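Beta-1,4-mannanase (Aplysia kurodai, PDB 3VUP) probably hydrolyses the beta-1,4-linked mannose backbone of mannan as a digestive-fluid enzyme of the sea hare, built on a TIM barrel. Local coordinates at residues 60-65 / 291-296; 256-261 / 318-323; 21-26 / 45-50. One frame throughout, in Å; residues are numbered along the deposited sequence.

Contact 1. Residues 60-65 / 291-296. With SO4 (sulfate ion), chain F.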
loop_
_atom_site.group_PDB
_atom_site.type_symbol
_atom_site.label_atom_id
_atom_site.label_comp_id
_atom_site.label_asym_id
_atom_site.label_seq_id
_atom_site.Cartn_x
_atom_site.Cartn_y
_atom_site.Cartn_z
ATOM N N ARG A 60 -1.351 1.858 -7.843
ATOM C CA ARG A 60 -0.567 1.115 -6.863
ATOM C C ARG A 60 0.098 -0.037 -7.612
ATOM O O ARG A 60 -0.541 -0.703 -8.426
ATOM C CB ARG A 60 -1.476 0.585 -5.755
ATOM C CG ARG A 60 -0.765 -0.267 -4.695
ATOM C CD ARG A 60 -1.682 -0.464 -3.518
ATOM N NE ARG A 60 -1.177 -1.249 -2.393
ATOM C CZ ARG A 60 -1.575 -2.479 -2.074
ATOM N NH1 ARG A 60 -2.383 -3.174 -2.870
ATOM N NH2 ARG A 60 -1.139 -3.026 -0.946
ATOM N N LEU A 61 1.383 -0.263 -7.362
ATOM C CA LEU A 61 2.091 -1.379 -7.990
ATOM C C LEU A 61 3.183 -1.856 -7.047
ATOM O O LEU A 61 3.664 -1.102 -6.195
ATOM C CB LEU A 61 2.651 -1.017 -9.370
ATOM C CG LEU A 61 3.947 -0.207 -9.467
ATOM C CD1 LEU A 61 4.382 -0.121 -10.919
ATOM C CD2 LEU A 61 3.786 1.188 -8.894
ATOM N N TRP A 62 3.539 -3.125 -7.178
ATOM C CA TRP A 62 4.341 -3.790 -6.169
ATOM C C TRP A 62 5.787 -3.928 -6.617
ATOM O O TRP A 62 6.062 -4.239 -7.779
ATOM C CB TRP A 62 3.764 -5.159 -5.849
ATOM C CG TRP A 62 2.370 -5.174 -5.268
ATOM C CD1 TRP A 62 1.448 -4.163 -5.218
ATOM C CD2 TRP A 62 1.749 -6.308 -4.685
ATOM N NE1 TRP A 62 0.292 -4.606 -4.606
ATOM C CE2 TRP A 62 0.456 -5.929 -4.276
ATOM C CE3 TRP A 62 2.175 -7.616 -4.445
ATOM C CZ2 TRP A 62 -0.424 -6.827 -3.658
ATOM C CZ3 TRP A 62 1.318 -8.496 -3.839
ATOM C CH2 TRP A 62 0.025 -8.105 -3.457
ATOM N N ILE A 63 6.702 -3.711 -5.673
ATOM C CA ILE A 63 8.124 -3.592 -5.969
ATOM C C ILE A 63 8.915 -4.824 -5.515
ATOM O O ILE A 63 9.121 -5.735 -6.312
ATOM C CB ILE A 63 8.723 -2.283 -5.378
ATOM C CG1 ILE A 63 7.829 -1.067 -5.710
ATOM C CG2 ILE A 63 10.146 -2.088 -5.866
ATOM C CD1 ILE A 63 7.602 -0.820 -7.185
ATOM N N HIS A 64 9.356 -4.875 -4.256
ATOM C CA HIS A 64 10.202 -5.992 -3.813
ATOM C C HIS A 64 9.410 -7.288 -3.646
ATOM O O HIS A 64 9.907 -8.381 -3.951
ATOM C CB HIS A 64 10.891 -5.718 -2.471
ATOM C CG HIS A 64 11.622 -4.409 -2.367
ATOM N ND1 HIS A 64 12.494 -3.935 -3.326
ATOM C CD2 HIS A 64 11.666 -3.520 -1.348
ATOM C CE1 HIS A 64 13.012 -2.789 -2.915
ATOM N NE2 HIS A 64 12.532 -2.519 -1.714
ATOM N N ILE A 65 8.202 -7.155 -3.095
ATOM C CA ILE A 65 7.293 -8.263 -2.809
ATOM C C ILE A 65 7.860 -9.112 -1.669
ATOM O O ILE A 65 7.684 -8.748 -0.504
ATOM C CB ILE A 65 6.859 -9.020 -4.085
ATOM C CG1 ILE A 65 6.358 -7.987 -5.108
ATOM C CG2 ILE A 65 5.770 -10.013 -3.766
ATOM C CD1 ILE A 65 5.593 -8.558 -6.272
ATOM N N VAL A 291 -9.747 3.075 0.175
ATOM C CA VAL A 291 -10.134 1.694 -0.063
ATOM C C VAL A 291 -9.269 1.222 -1.234
ATOM O O VAL A 291 -9.555 1.504 -2.404
ATOM C CB VAL A 291 -11.642 1.543 -0.331
ATOM C CG1 VAL A 291 -11.986 0.080 -0.541
ATOM C CG2 VAL A 291 -12.440 2.114 0.833
ATOM N N GLY A 292 -8.166 0.563 -0.887
ATOM C CA GLY A 292 -7.057 0.339 -1.796
ATOM C C GLY A 292 -7.038 -0.965 -2.574
ATOM O O GLY A 292 -6.139 -1.152 -3.393
ATOM N N GLU A 293 -8.003 -1.852 -2.324
ATOM C CA GLU A 293 -8.246 -3.024 -3.177
ATOM C C GLU A 293 -9.702 -3.413 -3.070
ATOM O O GLU A 293 -10.258 -3.407 -1.971
ATOM C CB GLU A 293 -7.445 -4.251 -2.744
ATOM C CG GLU A 293 -5.953 -4.223 -2.968
ATOM C CD GLU A 293 -5.292 -5.545 -2.616
ATOM O OE1 GLU A 293 -6.007 -6.574 -2.502
ATOM O OE2 GLU A 293 -4.049 -5.549 -2.468
ATOM N N PHE A 294 -10.278 -3.800 -4.207
ATOM C CA PHE A 294 -11.602 -4.394 -4.300
ATOM C C PHE A 294 -11.810 -4.804 -5.749
ATOM O O PHE A 294 -11.120 -4.297 -6.641
ATOM C CB PHE A 294 -12.705 -3.410 -3.873
ATOM C CG PHE A 294 -12.770 -2.144 -4.697
ATOM C CD1 PHE A 294 -13.606 -2.041 -5.803
ATOM C CD2 PHE A 294 -12.012 -1.039 -4.341
ATOM C CE1 PHE A 294 -13.673 -0.872 -6.538
ATOM C CE2 PHE A 294 -12.075 0.138 -5.069
ATOM C CZ PHE A 294 -12.911 0.222 -6.173
ATOM N N TRP A 295 -12.754 -5.711 -5.989
ATOM C CA TRP A 295 -13.153 -6.031 -7.354
ATOM C C TRP A 295 -14.545 -6.636 -7.387
ATOM O O TRP A 295 -15.063 -7.089 -6.367
ATOM C CB TRP A 295 -12.140 -6.906 -8.103
ATOM C CG TRP A 295 -11.826 -8.260 -7.530
ATOM C CD1 TRP A 295 -12.332 -8.853 -6.406
ATOM C CD2 TRP A 295 -10.909 -9.189 -8.099
ATOM N NE1 TRP A 295 -11.758 -10.096 -6.234
ATOM C CE2 TRP A 295 -10.871 -10.314 -7.257
ATOM C CE3 TRP A 295 -10.086 -9.158 -9.224
ATOM C CZ2 TRP A 295 -10.065 -11.420 -7.533
ATOM C CZ3 TRP A 295 -9.288 -10.247 -9.495
ATOM C CH2 TRP A 295 -9.274 -11.361 -8.648
ATOM N N GLU A 296 -15.149 -6.645 -8.568
ATOM C CA GLU A 296 -16.547 -7.018 -8.688
ATOM C C GLU A 296 -16.813 -8.482 -8.339
ATOM O O GLU A 296 -17.849 -8.802 -7.753
ATOM C CB GLU A 296 -17.056 -6.692 -10.095
ATOM C CG GLU A 296 -18.542 -6.953 -10.293
ATOM C CD GLU A 296 -19.086 -6.476 -11.638
ATOM O OE1 GLU A 296 -19.976 -7.154 -12.182
ATOM O OE2 GLU A 296 -18.688 -5.407 -12.137
HETATM S S SO4 F . -13.732 -7.473 -11.672
HETATM O O1 SO4 F . -12.322 -7.762 -11.584
HETATM O O2 SO4 F . -13.684 -6.068 -11.556
HETATM O O3 SO4 F . -14.217 -7.610 -13.029
HETATM O O4 SO4 F . -14.438 -8.423 -10.826
#
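Arg60 on strand 58-65 reaches Glu293 on strand 289-293 through a salt bridge: NH1 to OE2 is 2.9 Å, with an N-H...O angle of 152°. With CG anti to the backbone N (chi1 177°) and the chain extended as far as NE, Arg60 brings its guanidinium in from the barrel wall. OE2 lies at the edge of that group, near its plane, and receives the bond on its anti lone pair, while carboxylate and guanidinium planes are turned 50° apart. NH1 also bonds Asn22 OD1, NE pairs with Asp158 and NH2 with Asn161, so each guanidinium nitrogen has a partner. Two residues on, Trp62 lays its indole against the same group, NE1 standing 3.5 Å above one guanidinium face toward its rim; its CZ2 meets Glu293 OE2 edge-on at 4.0 Å. Tyr264 OH bonds Glu293 OE1. Downstream, a sulfate probably taken from the crystallisation liquor accepts a weak bond from Glu296 N (3.4 Å to O2). Held at both oxygens, the Glu293 carboxylate is probably restrained in rotation; OE2 also hydrogen-bonds a Tris molecule, consistent with a pocket at the C-terminal end of the barrel strands, where TIM-barrel enzymes carry their active sites.

Contact 2. Residues 256-261 / 318-323. With SO4 (sulfate ion), chain D.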
loop_
_atom_site.group_PDB
_atom_site.type_symbol
_atom_site.label_atom_id
_atom_site.label_comp_id
_atom_site.label_asym_id
_atom_site.label_seq_id
_atom_site.Cartn_x
_atom_site.Cartn_y
_atom_site.Cartn_z
ATOM N N PHE A 256 2.031 6.325 9.907
ATOM C CA PHE A 256 1.344 6.437 8.633
ATOM C C PHE A 256 0.671 7.788 8.478
ATOM O O PHE A 256 0.112 8.339 9.425
ATOM C CB PHE A 256 0.327 5.307 8.488
ATOM C CG PHE A 256 0.961 3.956 8.472
ATOM C CD1 PHE A 256 1.991 3.689 7.579
ATOM C CD2 PHE A 256 0.587 2.966 9.371
ATOM C CE1 PHE A 256 2.617 2.462 7.563
ATOM C CE2 PHE A 256 1.219 1.731 9.358
ATOM C CZ PHE A 256 2.236 1.481 8.461
ATOM N N ASP A 257 0.735 8.324 7.267
ATOM C CA ASP A 257 0.010 9.541 6.923
ATOM C C ASP A 257 -1.444 9.282 6.556
ATOM O O ASP A 257 -2.305 10.135 6.757
ATOM C CB ASP A 257 0.713 10.251 5.773
ATOM C CG ASP A 257 2.097 10.679 6.155
ATOM O OD1 ASP A 257 2.194 11.755 6.786
ATOM O OD2 ASP A 257 3.065 9.937 5.868
ATOM N N PHE A 258 -1.709 8.108 5.998
ATOM C CA PHE A 258 -3.068 7.725 5.672
ATOM C C PHE A 258 -3.184 6.230 5.782
ATOM O O PHE A 258 -2.191 5.502 5.689
ATOM C CB PHE A 258 -3.521 8.241 4.298
ATOM C CG PHE A 258 -2.789 7.665 3.106
ATOM C CD1 PHE A 258 -3.318 6.592 2.391
ATOM C CD2 PHE A 258 -1.627 8.259 2.642
ATOM C CE1 PHE A 258 -2.688 6.111 1.249
ATOM C CE2 PHE A 258 -0.994 7.788 1.498
ATOM C CZ PHE A 258 -1.528 6.716 0.794
ATOM N N TYR A 259 -4.399 5.776 6.050
ATOM C CA TYR A 259 -4.687 4.365 6.142
ATOM C C TYR A 259 -5.242 3.846 4.816
ATOM O O TYR A 259 -5.758 4.610 3.996
ATOM C CB TYR A 259 -5.682 4.127 7.263
ATOM C CG TYR A 259 -5.181 4.393 8.666
ATOM C CD1 TYR A 259 -4.058 3.745 9.168
ATOM C CD2 TYR A 259 -5.880 5.238 9.523
ATOM C CE1 TYR A 259 -3.640 3.951 10.480
ATOM C CE2 TYR A 259 -5.473 5.440 10.841
ATOM C CZ TYR A 259 -4.359 4.791 11.316
ATOM O OH TYR A 259 -3.947 4.954 12.622
ATOM N N GLN A 260 -5.134 2.537 4.628
ATOM C CA GLN A 260 -5.517 1.892 3.383
ATOM C C GLN A 260 -6.152 0.552 3.705
ATOM O O GLN A 260 -5.493 -0.344 4.217
ATOM C CB GLN A 260 -4.289 1.689 2.496
ATOM C CG GLN A 260 -4.632 1.007 1.181
ATOM C CD GLN A 260 -3.458 0.358 0.477
ATOM O OE1 GLN A 260 -3.645 -0.594 -0.282
ATOM N NE2 GLN A 260 -2.246 0.851 0.724
ATOM N N PHE A 261 -7.449 0.445 3.442
ATOM C CA PHE A 261 -8.199 -0.785 3.695
ATOM C C PHE A 261 -8.374 -1.566 2.395
ATOM O O PHE A 261 -8.672 -0.983 1.353
ATOM C CB PHE A 261 -9.626 -0.476 4.154
ATOM C CG PHE A 261 -9.768 0.237 5.486
ATOM C CD1 PHE A 261 -8.729 0.397 6.392
ATOM C CD2 PHE A 261 -11.021 0.722 5.831
ATOM C CE1 PHE A 261 -8.946 1.051 7.614
ATOM C CE2 PHE A 261 -11.245 1.356 7.036
ATOM C CZ PHE A 261 -10.209 1.516 7.932
ATOM N N GLY A 318 -10.106 7.548 -1.250
ATOM C CA GLY A 318 -9.674 7.017 -2.522
ATOM C C GLY A 318 -10.212 5.623 -2.751
ATOM O O GLY A 318 -10.688 4.975 -1.814
ATOM N N ALA A 319 -10.128 5.174 -4.000
ATOM C CA ALA A 319 -10.620 3.871 -4.425
ATOM C C ALA A 319 -9.663 3.334 -5.472
ATOM O O ALA A 319 -9.508 3.934 -6.543
ATOM C CB ALA A 319 -12.014 4.003 -5.037
ATOM N N TRP A 320 -9.027 2.205 -5.157
ATOM C CA TRP A 320 -8.136 1.523 -6.094
ATOM C C TRP A 320 -8.633 0.094 -6.284
ATOM O O TRP A 320 -8.572 -0.723 -5.352
ATOM C CB TRP A 320 -6.686 1.476 -5.588
ATOM C CG TRP A 320 -6.077 2.800 -5.243
ATOM C CD1 TRP A 320 -6.350 4.005 -5.802
ATOM C CD2 TRP A 320 -5.078 3.041 -4.246
ATOM N NE1 TRP A 320 -5.586 4.987 -5.213
ATOM C CE2 TRP A 320 -4.792 4.418 -4.258
ATOM C CE3 TRP A 320 -4.395 2.222 -3.354
ATOM C CZ2 TRP A 320 -3.852 4.991 -3.402
ATOM C CZ3 TRP A 320 -3.470 2.793 -2.502
ATOM C CH2 TRP A 320 -3.201 4.160 -2.533
ATOM N N SER A 321 -9.121 -0.218 -7.481
ATOM C CA SER A 321 -9.579 -1.574 -7.765
ATOM C C SER A 321 -8.391 -2.529 -7.969
ATOM O O SER A 321 -7.248 -2.096 -8.185
ATOM C CB SER A 321 -10.515 -1.580 -8.974
ATOM O OG SER A 321 -9.900 -0.974 -10.094
ATOM N N TRP A 322 -8.667 -3.829 -7.894
ATOM C CA TRP A 322 -7.623 -4.852 -7.922
ATOM C C TRP A 322 -7.381 -5.490 -9.297
ATOM O O TRP A 322 -8.276 -6.104 -9.873
ATOM C CB TRP A 322 -7.949 -5.957 -6.899
ATOM C CG TRP A 322 -6.954 -7.069 -6.968
ATOM C CD1 TRP A 322 -7.177 -8.338 -7.417
ATOM C CD2 TRP A 322 -5.556 -6.992 -6.651
ATOM N NE1 TRP A 322 -6.005 -9.061 -7.387
ATOM C CE2 TRP A 322 -4.997 -8.261 -6.917
ATOM C CE3 TRP A 322 -4.727 -5.979 -6.151
ATOM C CZ2 TRP A 322 -3.646 -8.547 -6.705
ATOM C CZ3 TRP A 322 -3.377 -6.264 -5.942
ATOM C CH2 TRP A 322 -2.852 -7.540 -6.222
ATOM N N HIS A 323 -6.147 -5.342 -9.781
ATOM C CA HIS A 323 -5.592 -6.050 -10.942
ATOM C C HIS A 323 -6.045 -5.463 -12.275
ATOM O O HIS A 323 -6.795 -6.075 -13.037
ATOM C CB HIS A 323 -5.814 -7.563 -10.884
ATOM C CG HIS A 323 -4.684 -8.333 -11.476
ATOM N ND1 HIS A 323 -4.228 -8.123 -12.763
ATOM C CD2 HIS A 323 -3.877 -9.273 -10.932
ATOM C CE1 HIS A 323 -3.196 -8.919 -12.982
ATOM N NE2 HIS A 323 -2.968 -9.632 -11.893
HETATM S S SO4 D . -5.927 7.703 14.349
HETATM O O1 SO4 D . -5.331 8.843 15.029
HETATM O O2 SO4 D . -6.043 8.003 12.930
HETATM O O3 SO4 D . -5.090 6.529 14.513
HETATM O O4 SO4 D . -7.266 7.479 14.891
#
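Gln260 and Trp320 meet inside the barrel from strands 259-262 and 318-322, which have strand 289-293 between them; the closest CA atoms, of Gln260 and Gly318, are 8.9 Å apart, so side chains alone make the contact. Trp320, with CG anti to its carbonyl carbon and beside the backbone N (chi1 -55°), directs the six-membered part of its indole inward. Its CZ3 lies 3.8 Å from Gln260 CD and about as far from NE2 (4.0 Å) as from OE1 (4.1 Å), so that one ring corner meets the amide group as a whole instead of a single polar atom. Amide and indole planes stand 70° apart. The amide keeps its polar ends for others: OE1 bonds His262 NE2, and NE2 bonds Asp158 OD2. The neighbouring corner of the indole, CH2, approaches Phe258 at its ring edge, 4.3 Å from CE1, an apolar touch. The Phe107 ring meets that of Trp320, and Val290 of the intervening strand touches both Trp320 and Phe258. Tyr259, between Phe258 and Gln260, departs from the opposite side of the chain and donates its hydroxyl to a sulfate, OH to O3 being 2.7 Å; His286 N binds the same ion, probably a crystallisation component. A phenylalanine at Tyr259 would keep the ring, but the sulfate would probably be left without its hydroxyl donor and held less firmly. The contact is core packing inside the closed, eight-stranded parallel TIM barrel, joining its sixth and eighth strands past the seventh.

Contact 3. Residues 21-26 / 45-50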
loop_
_atom_site.group_PDB
_atom_site.type_symbol
_atom_site.label_atom_id
_atom_site.label_comp_id
_atom_site.label_asym_id
_atom_site.label_seq_id
_atom_site.Cartn_x
_atom_site.Cartn_y
_atom_site.Cartn_z
ATOM N N GLY A 21 -6.315 2.188 -9.690
ATOM C CA GLY A 21 -6.236 0.769 -9.455
ATOM C C GLY A 21 -4.847 0.276 -9.135
ATOM O O GLY A 21 -3.869 1.033 -9.128
ATOM N N ASN A 22 -4.793 -1.019 -8.856
ATOM C CA ASN A 22 -3.561 -1.759 -8.655
ATOM C C ASN A 22 -3.153 -2.390 -9.969
ATOM O O ASN A 22 -3.938 -3.154 -10.537
ATOM C CB ASN A 22 -3.801 -2.899 -7.668
ATOM C CG ASN A 22 -4.038 -2.428 -6.257
ATOM O OD1 ASN A 22 -3.123 -2.441 -5.445
ATOM N ND2 ASN A 22 -5.279 -2.048 -5.941
ATOM N N LEU A 23 -1.944 -2.099 -10.436
ATOM C CA LEU A 23 -1.449 -2.677 -11.680
ATOM C C LEU A 23 -1.705 -4.196 -11.799
ATOM O O LEU A 23 -2.326 -4.621 -12.766
ATOM C CB LEU A 23 0.025 -2.314 -11.882
ATOM C CG LEU A 23 0.667 -2.799 -13.176
ATOM C CD1 LEU A 23 0.043 -2.088 -14.367
ATOM C CD2 LEU A 23 2.169 -2.570 -13.130
ATOM N N PRO A 24 -1.259 -5.017 -10.821
ATOM C CA PRO A 24 -0.470 -4.704 -9.623
ATOM C C PRO A 24 1.022 -4.941 -9.839
ATOM O O PRO A 24 1.832 -4.576 -8.987
ATOM C CB PRO A 24 -1.018 -5.682 -8.585
ATOM C CG PRO A 24 -1.705 -6.767 -9.354
ATOM C CD PRO A 24 -1.669 -6.434 -10.818
ATOM N N TRP A 25 1.348 -5.557 -10.972
ATOM C CA TRP A 25 2.704 -5.869 -11.398
ATOM C C TRP A 25 2.574 -6.227 -12.869
ATOM O O TRP A 25 1.463 -6.392 -13.379
ATOM C CB TRP A 25 3.277 -7.068 -10.616
ATOM C CG TRP A 25 2.358 -8.238 -10.566
ATOM C CD1 TRP A 25 2.058 -9.101 -11.586
ATOM C CD2 TRP A 25 1.571 -8.648 -9.447
ATOM N NE1 TRP A 25 1.135 -10.029 -11.163
ATOM C CE2 TRP A 25 0.822 -9.775 -9.852
ATOM C CE3 TRP A 25 1.431 -8.180 -8.136
ATOM C CZ2 TRP A 25 -0.053 -10.439 -8.991
ATOM C CZ3 TRP A 25 0.557 -8.839 -7.282
ATOM C CH2 TRP A 25 -0.177 -9.953 -7.716
ATOM N N MET A 26 3.706 -6.363 -13.544
ATOM C CA MET A 26 3.707 -6.917 -14.890
ATOM C C MET A 26 4.283 -8.331 -14.833
ATOM O O MET A 26 3.581 -9.306 -15.116
ATOM C CB MET A 26 4.468 -6.023 -15.863
ATOM C CG MET A 26 4.349 -6.475 -17.319
ATOM S SD MET A 26 2.663 -6.698 -17.922
ATOM C CE MET A 26 1.992 -5.058 -17.624
ATOM N N GLU A 45 3.932 0.852 -19.472
ATOM C CA GLU A 45 3.531 2.185 -19.918
ATOM C C GLU A 45 2.098 2.242 -20.501
ATOM O O GLU A 45 1.334 3.139 -20.143
ATOM C CB GLU A 45 4.575 2.813 -20.854
ATOM C CG GLU A 45 4.190 4.208 -21.297
ATOM C CD GLU A 45 5.327 4.976 -21.939
ATOM O OE1 GLU A 45 6.427 4.403 -22.117
ATOM O OE2 GLU A 45 5.109 6.161 -22.269
ATOM N N PRO A 46 1.717 1.276 -21.368
ATOM C CA PRO A 46 0.329 1.298 -21.853
ATOM C C PRO A 46 -0.714 1.190 -20.740
ATOM O O PRO A 46 -1.821 1.695 -20.918
ATOM C CB PRO A 46 0.258 0.076 -22.772
ATOM C CG PRO A 46 1.640 -0.065 -23.281
ATOM C CD PRO A 46 2.535 0.310 -22.126
ATOM N N GLU A 47 -0.383 0.550 -19.625
ATOM C CA GLU A 47 -1.321 0.493 -18.513
ATOM C C GLU A 47 -1.507 1.869 -17.879
ATOM O O GLU A 47 -2.605 2.217 -17.454
ATOM C CB GLU A 47 -0.893 -0.552 -17.481
ATOM C CG GLU A 47 -0.843 -1.961 -18.049
ATOM C CD GLU A 47 -2.203 -2.483 -18.484
ATOM O OE1 GLU A 47 -3.235 -2.048 -17.923
ATOM O OE2 GLU A 47 -2.237 -3.337 -19.395
ATOM N N PHE A 48 -0.439 2.654 -17.800
ATOM C CA PHE A 48 -0.585 4.034 -17.350
ATOM C C PHE A 48 -1.450 4.845 -18.318
ATOM O O PHE A 48 -2.297 5.632 -17.903
ATOM C CB PHE A 48 0.777 4.704 -17.164
ATOM C CG PHE A 48 1.451 4.350 -15.864
ATOM C CD1 PHE A 48 1.227 5.110 -14.731
ATOM C CD2 PHE A 48 2.290 3.249 -15.765
ATOM C CE1 PHE A 48 1.831 4.794 -13.528
ATOM C CE2 PHE A 48 2.901 2.931 -14.556
ATOM C CZ PHE A 48 2.671 3.708 -13.443
ATOM N N LYS A 49 -1.231 4.669 -19.614
ATOM C CA LYS A 49 -2.020 5.399 -20.598
ATOM C C LYS A 49 -3.499 5.036 -20.505
ATOM O O LYS A 49 -4.355 5.920 -20.480
ATOM C CB LYS A 49 -1.510 5.142 -22.008
ATOM C CG LYS A 49 -2.290 5.915 -23.058
ATOM C CD LYS A 49 -1.740 5.674 -24.447
ATOM C CE LYS A 49 -2.276 6.692 -25.442
ATOM N NZ LYS A 49 -3.753 6.624 -25.560
ATOM N N LYS A 50 -3.803 3.743 -20.452
ATOM C CA LYS A 50 -5.194 3.304 -20.362
ATOM C C LYS A 50 -5.866 3.833 -19.101
ATOM O O LYS A 50 -7.024 4.257 -19.138
ATOM C CB LYS A 50 -5.296 1.780 -20.410
ATOM C CG LYS A 50 -4.999 1.217 -21.785
ATOM C CD LYS A 50 -5.250 -0.276 -21.861
ATOM C CE LYS A 50 -4.249 -1.047 -21.012
ATOM N NZ LYS A 50 -4.392 -2.525 -21.181
#
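Within the beta-alpha-beta unit formed by strand 18-22, helix 36-53 and strand 58-65, Leu23 packs on Glu47 of the helix just after the first strand ends. The nearest CA atoms across the contact are those of these two residues, 7.5 Å apart, and the touching atoms are all carbon. Leu23 CD1 rests 3.6 Å from Glu47 CB and 3.8 Å from CG, the two side chains crossing at about a right angle. The second touch is longer: the Met26 methyl CE comes to 4.2 Å from Glu47 CG, so Leu23 and Met26 both meet the CG of Glu47.

The acid is bent at chi2 (-64°), which turns its carboxylate aside and toward the next turn of its own helix. There Lys50 NZ forms a salt bridge with OE2 at 2.9 Å, arriving from above the carboxylate plane (42° out of it). Glu47 is therefore split in role, with aliphatic carbons against the strand-end loop and the charged end paired within the helix.

In the TIM barrel this helix lies outside the strands, and the last helix, 324-338, comes alongside: its Val325 touches Leu23, Met26 and Glu47. Leu23 also packs on Met59 and Leu61 of strand 58-65. The chain between Leu23 and Met26 turns through a cis peptide bond before Pro24, whose CG then sits 3.5 Å above one face of the Trp25 ring, toward its rim. Trp25 in turn meets Trp62 edge-to-face.

In the fold
Contact 3 comes first from the N terminus and closes the shortest loop, 18 residues, within the first beta-alpha-beta unit. Contact 1 opens after it, at 60-65, and spans 225 residues to 291-296. Contact 2 begins inside that span, at 256-261, and ends beyond it, at 318-323, closing a 56-residue loop and tying strand 259-262 to strand 318-322; contacts 1 and 2 therefore cross, while contact 3 is in series with both. The shared barrel sheet joins them: Gly292 N is 2.8 Å from Phe261 O, and Arg60 O 2.8 Å from Leu23 N, both probable hydrogen bonds. Asn22 N likewise lies 2.8 Å from Ser321 O where the first and last strands close the barrel.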